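Local coordinates for putative metal-dependent isothiocyanate hydrolase SaxA (Pectobacterium carotovorum, PDB 6BRM), which probably hydrolyses isothiocyanates as a metal-dependent enzyme of the metallo-beta-lactamase superfamily, with zinc ions bound in its active site, at residues Q14-K19 with H154-I159; V183-G188 with A215-S220. All blocks are in the same frame, centred on the assembly; numbering follows the deposited sequence.

Contact 1 (Q14-K19 with H154-I159)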
loop_
_atom_site.group_PDB
_atom_site.type_symbol
_atom_site.label_atom_id
_atom_site.label_comp_id
_atom_site.label_asym_id
_atom_site.label_seq_id
_atom_site.Cartn_x
_atom_site.Cartn_y
_atom_site.Cartn_z
ATOM N N GLN B 14 -17.597 -14.577 -16.994
ATOM C CA GLN B 14 -18.403 -15.729 -16.592
ATOM C C GLN B 14 -17.542 -16.655 -15.726
ATOM O O GLN B 14 -16.649 -17.335 -16.235
ATOM C CB GLN B 14 -18.973 -16.462 -17.809
ATOM C CG GLN B 14 -19.993 -17.541 -17.439
ATOM C CD GLN B 14 -21.086 -17.758 -18.478
ATOM O OE1 GLN B 14 -21.506 -16.832 -19.177
ATOM N NE2 GLN B 14 -21.574 -18.991 -18.561
ATOM N N TYR B 15 -17.811 -16.657 -14.418
ATOM C CA TYR B 15 -16.975 -17.346 -13.426
ATOM C C TYR B 15 -17.849 -18.132 -12.442
ATOM O O TYR B 15 -18.696 -17.549 -11.756
ATOM C CB TYR B 15 -16.123 -16.314 -12.672
ATOM C CG TYR B 15 -14.973 -16.896 -11.869
ATOM C CD1 TYR B 15 -15.192 -17.509 -10.635
ATOM C CD2 TYR B 15 -13.660 -16.813 -12.331
ATOM C CE1 TYR B 15 -14.143 -18.035 -9.896
ATOM C CE2 TYR B 15 -12.605 -17.339 -11.596
ATOM C CZ TYR B 15 -12.855 -17.947 -10.377
ATOM O OH TYR B 15 -11.824 -18.474 -9.639
ATOM N N ALA B 16 -17.635 -19.450 -12.389
ATOM C CA ALA B 16 -18.329 -20.355 -11.460
ATOM C C ALA B 16 -19.855 -20.339 -11.622
ATOM O O ALA B 16 -20.605 -20.317 -10.638
ATOM C CB ALA B 16 -17.924 -20.054 -10.018
ATOM N N GLY B 17 -20.300 -20.365 -12.876
ATOM C CA GLY B 17 -21.719 -20.332 -13.211
ATOM C C GLY B 17 -22.418 -19.006 -12.969
ATOM O O GLY B 17 -23.643 -18.975 -12.898
ATOM N N LYS B 18 -21.649 -17.918 -12.856
ATOM C CA LYS B 18 -22.181 -16.567 -12.610
ATOM C C LYS B 18 -21.504 -15.588 -13.559
ATOM O O LYS B 18 -20.323 -15.750 -13.862
ATOM C CB LYS B 18 -21.915 -16.119 -11.168
ATOM C CG LYS B 18 -22.456 -17.046 -10.090
ATOM C CD LYS B 18 -23.979 -17.115 -10.090
ATOM C CE LYS B 18 -24.516 -17.984 -8.957
ATOM N NZ LYS B 18 -23.857 -19.320 -8.863
ATOM N N LYS B 19 -22.252 -14.582 -14.017
ATOM C CA LYS B 19 -21.730 -13.535 -14.905
ATOM C C LYS B 19 -21.625 -12.197 -14.174
ATOM O O LYS B 19 -22.538 -11.813 -13.442
ATOM C CB LYS B 19 -22.638 -13.362 -16.118
ATOM C CG LYS B 19 -22.620 -14.529 -17.091
ATOM C CD LYS B 19 -23.332 -14.178 -18.392
ATOM C CE LYS B 19 -22.457 -13.331 -19.309
ATOM N NZ LYS B 19 -23.151 -12.944 -20.569
ATOM N N HIS B 154 -12.837 -23.597 -6.531
ATOM C CA HIS B 154 -12.517 -24.909 -7.144
ATOM C C HIS B 154 -13.293 -25.075 -8.469
ATOM O O HIS B 154 -14.196 -24.298 -8.757
ATOM C CB HIS B 154 -12.778 -26.076 -6.168
ATOM C CG HIS B 154 -14.223 -26.297 -5.820
ATOM N ND1 HIS B 154 -14.950 -27.358 -6.318
ATOM C CD2 HIS B 154 -15.064 -25.618 -5.000
ATOM C CE1 HIS B 154 -16.180 -27.314 -5.834
ATOM N NE2 HIS B 154 -16.276 -26.267 -5.033
ATOM N N ASP B 155 -12.919 -26.053 -9.289
ATOM C CA ASP B 155 -13.453 -26.178 -10.674
ATOM C C ASP B 155 -13.063 -25.022 -11.621
ATOM O O ASP B 155 -13.519 -24.994 -12.768
ATOM C CB ASP B 155 -14.995 -26.321 -10.714
ATOM C CG ASP B 155 -15.544 -27.292 -9.683
ATOM O OD1 ASP B 155 -14.762 -28.066 -9.088
ATOM O OD2 ASP B 155 -16.776 -27.275 -9.479
ATOM N N GLU B 156 -12.217 -24.095 -11.163
ATOM C CA GLU B 156 -11.949 -22.851 -11.888
ATOM C C GLU B 156 -10.587 -22.287 -11.468
ATOM O O GLU B 156 -10.236 -22.321 -10.288
ATOM C CB GLU B 156 -13.059 -21.826 -11.611
ATOM C CG GLU B 156 -13.276 -20.811 -12.726
ATOM C CD GLU B 156 -14.391 -21.191 -13.692
ATOM O OE1 GLU B 156 -14.085 -21.557 -14.844
ATOM O OE2 GLU B 156 -15.577 -21.120 -13.304
ATOM N N LYS B 157 -9.823 -21.778 -12.432
ATOM C CA LYS B 157 -8.531 -21.151 -12.138
ATOM C C LYS B 157 -8.727 -19.815 -11.427
ATOM O O LYS B 157 -9.801 -19.205 -11.507
ATOM C CB LYS B 157 -7.718 -20.940 -13.419
ATOM C CG LYS B 157 -7.309 -22.230 -14.113
ATOM C CD LYS B 157 -6.378 -21.958 -15.281
ATOM C CE LYS B 157 -5.643 -23.212 -15.719
ATOM N NZ LYS B 157 -4.628 -22.904 -16.766
ATOM N N THR B 158 -7.680 -19.374 -10.737
ATOM C CA THR B 158 -7.702 -18.128 -9.975
ATOM C C THR B 158 -7.357 -16.964 -10.899
ATOM O O THR B 158 -6.339 -17.010 -11.594
ATOM C CB THR B 158 -6.690 -18.180 -8.810
ATOM O OG1 THR B 158 -6.924 -19.357 -8.022
ATOM C CG2 THR B 158 -6.811 -16.947 -7.919
ATOM N N ILE B 159 -8.191 -15.923 -10.895
ATOM C CA ILE B 159 -7.967 -14.728 -11.735
ATOM C C ILE B 159 -7.847 -13.487 -10.852
ATOM O O ILE B 159 -8.592 -13.338 -9.887
ATOM C CB ILE B 159 -9.054 -14.525 -12.834
ATOM C CG1 ILE B 159 -8.798 -13.217 -13.603
ATOM C CG2 ILE B 159 -10.455 -14.500 -12.247
ATOM C CD1 ILE B 159 -9.520 -13.078 -14.928
#

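Contact 2 (V183-G188 with A215-S220)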
loop_
_atom_site.group_PDB
_atom_site.type_symbol
_atom_site.label_atom_id
_atom_site.label_comp_id
_atom_site.label_asym_id
_atom_site.label_seq_id
_atom_site.Cartn_x
_atom_site.Cartn_y
_atom_site.Cartn_z
ATOM N N VAL B 183 -3.493 -12.903 -14.587
ATOM C CA VAL B 183 -3.392 -11.551 -14.032
ATOM C C VAL B 183 -3.804 -10.550 -15.113
ATOM O O VAL B 183 -3.097 -10.394 -16.108
ATOM C CB VAL B 183 -1.960 -11.248 -13.532
ATOM C CG1 VAL B 183 -1.910 -9.914 -12.799
ATOM C CG2 VAL B 183 -1.477 -12.354 -12.603
ATOM N N VAL B 184 -4.945 -9.886 -14.915
ATOM C CA VAL B 184 -5.451 -8.883 -15.858
ATOM C C VAL B 184 -4.944 -7.498 -15.440
ATOM O O VAL B 184 -5.312 -6.997 -14.373
ATOM C CB VAL B 184 -6.999 -8.873 -15.928
ATOM C CG1 VAL B 184 -7.483 -7.964 -17.057
ATOM C CG2 VAL B 184 -7.544 -10.282 -16.115
ATOM N N LEU B 185 -4.103 -6.890 -16.278
ATOM C CA LEU B 185 -3.510 -5.577 -15.998
ATOM C C LEU B 185 -4.156 -4.470 -16.825
ATOM O O LEU B 185 -4.578 -4.698 -17.965
ATOM C CB LEU B 185 -2.011 -5.592 -16.296
ATOM C CG LEU B 185 -1.175 -6.715 -15.690
ATOM C CD1 LEU B 185 0.277 -6.538 -16.096
ATOM C CD2 LEU B 185 -1.305 -6.765 -14.179
ATOM N N ASN B 186 -4.218 -3.278 -16.231
ATOM C CA ASN B 186 -4.657 -2.062 -16.913
ATOM C C ASN B 186 -3.421 -1.336 -17.448
ATOM O O ASN B 186 -2.852 -0.479 -16.769
ATOM C CB ASN B 186 -5.452 -1.175 -15.948
ATOM C CG ASN B 186 -6.793 -1.783 -15.563
ATOM O OD1 ASN B 186 -7.131 -2.900 -15.967
ATOM N ND2 ASN B 186 -7.569 -1.044 -14.783
ATOM N N THR B 187 -3.012 -1.706 -18.665
ATOM C CA THR B 187 -1.759 -1.239 -19.282
ATOM C C THR B 187 -1.993 -0.097 -20.286
ATOM O O THR B 187 -1.590 -0.172 -21.450
ATOM C CB THR B 187 -1.028 -2.402 -19.988
ATOM O OG1 THR B 187 -1.921 -3.039 -20.909
ATOM C CG2 THR B 187 -0.545 -3.422 -18.985
ATOM N N GLY B 188 -2.639 0.964 -19.817
ATOM C CA GLY B 188 -2.859 2.161 -20.620
ATOM C C GLY B 188 -1.651 3.067 -20.722
ATOM O O GLY B 188 -1.467 3.745 -21.735
ATOM N N ALA B 215 2.198 -17.566 -14.705
ATOM C CA ALA B 215 1.017 -16.767 -15.015
ATOM C C ALA B 215 0.951 -16.297 -16.464
ATOM O O ALA B 215 1.960 -16.264 -17.175
ATOM C CB ALA B 215 0.941 -15.567 -14.080
ATOM N N THR B 216 -0.262 -15.939 -16.877
ATOM C CA THR B 216 -0.544 -15.394 -18.200
ATOM C C THR B 216 -1.137 -14.005 -18.006
ATOM O O THR B 216 -2.066 -13.841 -17.216
ATOM C CB THR B 216 -1.564 -16.273 -18.953
ATOM O OG1 THR B 216 -1.210 -17.655 -18.811
ATOM C CG2 THR B 216 -1.609 -15.911 -20.431
ATOM N N ILE B 217 -0.611 -13.014 -18.725
ATOM C CA ILE B 217 -1.051 -11.623 -18.572
ATOM C C ILE B 217 -2.071 -11.257 -19.653
ATOM O O ILE B 217 -1.785 -11.390 -20.842
ATOM C CB ILE B 217 0.129 -10.617 -18.644
ATOM C CG1 ILE B 217 1.345 -11.108 -17.839
ATOM C CG2 ILE B 217 -0.314 -9.236 -18.169
ATOM C CD1 ILE B 217 1.065 -11.482 -16.396
ATOM N N VAL B 218 -3.248 -10.800 -19.231
ATOM C CA VAL B 218 -4.243 -10.216 -20.136
ATOM C C VAL B 218 -4.144 -8.691 -20.055
ATOM O O VAL B 218 -4.465 -8.097 -19.023
ATOM C CB VAL B 218 -5.675 -10.674 -19.782
ATOM C CG1 VAL B 218 -6.708 -9.990 -20.677
ATOM C CG2 VAL B 218 -5.786 -12.191 -19.884
ATOM N N ALA B 219 -3.692 -8.067 -21.144
ATOM C CA ALA B 219 -3.584 -6.611 -21.227
ATOM C C ALA B 219 -4.959 -5.985 -21.449
ATOM O O ALA B 219 -5.811 -6.564 -22.130
ATOM C CB ALA B 219 -2.632 -6.214 -22.343
ATOM N N SER B 220 -5.163 -4.802 -20.870
ATOM C CA SER B 220 -6.452 -4.107 -20.907
ATOM C C SER B 220 -6.255 -2.627 -20.576
ATOM O O SER B 220 -5.139 -2.205 -20.271
ATOM C CB SER B 220 -7.428 -4.754 -19.915
ATOM O OG SER B 220 -8.708 -4.132 -19.935
#

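Contact 1 (Q14-K19 with H154-I159)
Glu156 lays its aliphatic part across the Tyr15 ring and gives its carboxylate to the turn beyond it. At its start, Glu156 CB lies 4.1 Å from Tyr15 CZ, near the hydroxyl end of the ring. The next atom, CG, is anti to the backbone N (chi1 -153°) and sits over one ring face: Glu156 CG is 3.8 Å from the centroid of the Tyr15 ring and 16° off its normal, the geometry of a CH-pi contact. A bend at chi2 then turns CD toward the backbone of Ala16. At the tip, Glu156 OE2 accepts a hydrogen bond from Ala16 N at 2.8 Å, on the anti side of the carboxylate and 30° out of its plane. OE1 is hydrogen-bonded to the N of Met1, so the carboxylate joins the turn to the chain terminus, where an amino group would probably favour its negative charge.

The ring has other neighbours in 154-159. Lys157 O lies at the ring edge, near its plane, 2.8 Å from Tyr15 OH, while Ile159 CG2 approaches Tyr15 CE2 obliquely at 3.6 Å. The backbone of Tyr15 and Lys18 is paired in both directions, N to O, which defines the beta hairpin of strands 10-15 and 18-22. The contact therefore docks this hairpin turn of one sheet against the loop leading into strand 159-163 of the other, at the end of the alpha-beta/beta-alpha sandwich of the metallo-beta-lactamase fold.

Contact 2 (V183-G188 with A215-S220)
Val183 through Asn186 pair in parallel with Ile217 through Ser220, as adjacent strands linked by a beta-alpha-beta crossover through helix 203-211, within the metallo-beta-lactamase fold. Backbone evidence for the register includes Val183 N to Thr216 O, nearly straight at 170°, and Leu185 N to Val218 O at 3.0 Å.

Burial is complete where Val183, Leu185, Ile217 and Ala219 share a face, with Tyr171 and Leu175 of helix 169-178 and Thr208 and Leu209 of helix 203-211 packed on it. There Ile217 CG2, anti to its backbone N, meets Leu185 CD1 at a slant, 3.5 Å away. On the other face, Val184 and Val218 run alongside each other in the same direction, with 4.1 Å between Val184 CG2 and Val218 CB. The looser margin is at the start of 215-220, where partly exposed Thr216 contributes mainly backbone.

At the opposite end, Asn186 and Ser220 point to the Val184 face. Asn186 ND2 donates to OD1 of the zinc ligand Asp164, a second-shell contact that would help orient that carboxylate, and Ser220 OG bonds Gln5 OE1. Ser220 O accepts Thr187 N at 2.7 Å and, weakly, Thr187 OG1 at 3.4 Å.

Contact 2 is buried and contact 1 only partly so: the centre of contact 2 lies about 9 Å from the centre of the chain, that of contact 1 about 17 Å. The difference shows in their chemistry: 183-188 with 215-220 is a backbone ladder within one sheet, burying 444 Å², while 14-19 with 154-159 bridges two sheets mainly through side chains and buries 221 Å². The zinc site neighbours contact 2 and is remote from contact 1. Even so, the two meet physically, since strands 159-163 and 182-186 are adjacent in the same sheet: Ile159 CD1 packs 3.6 Å from Val184 CG2, giving apolar continuity between contacts whose centres are about 18 Å apart.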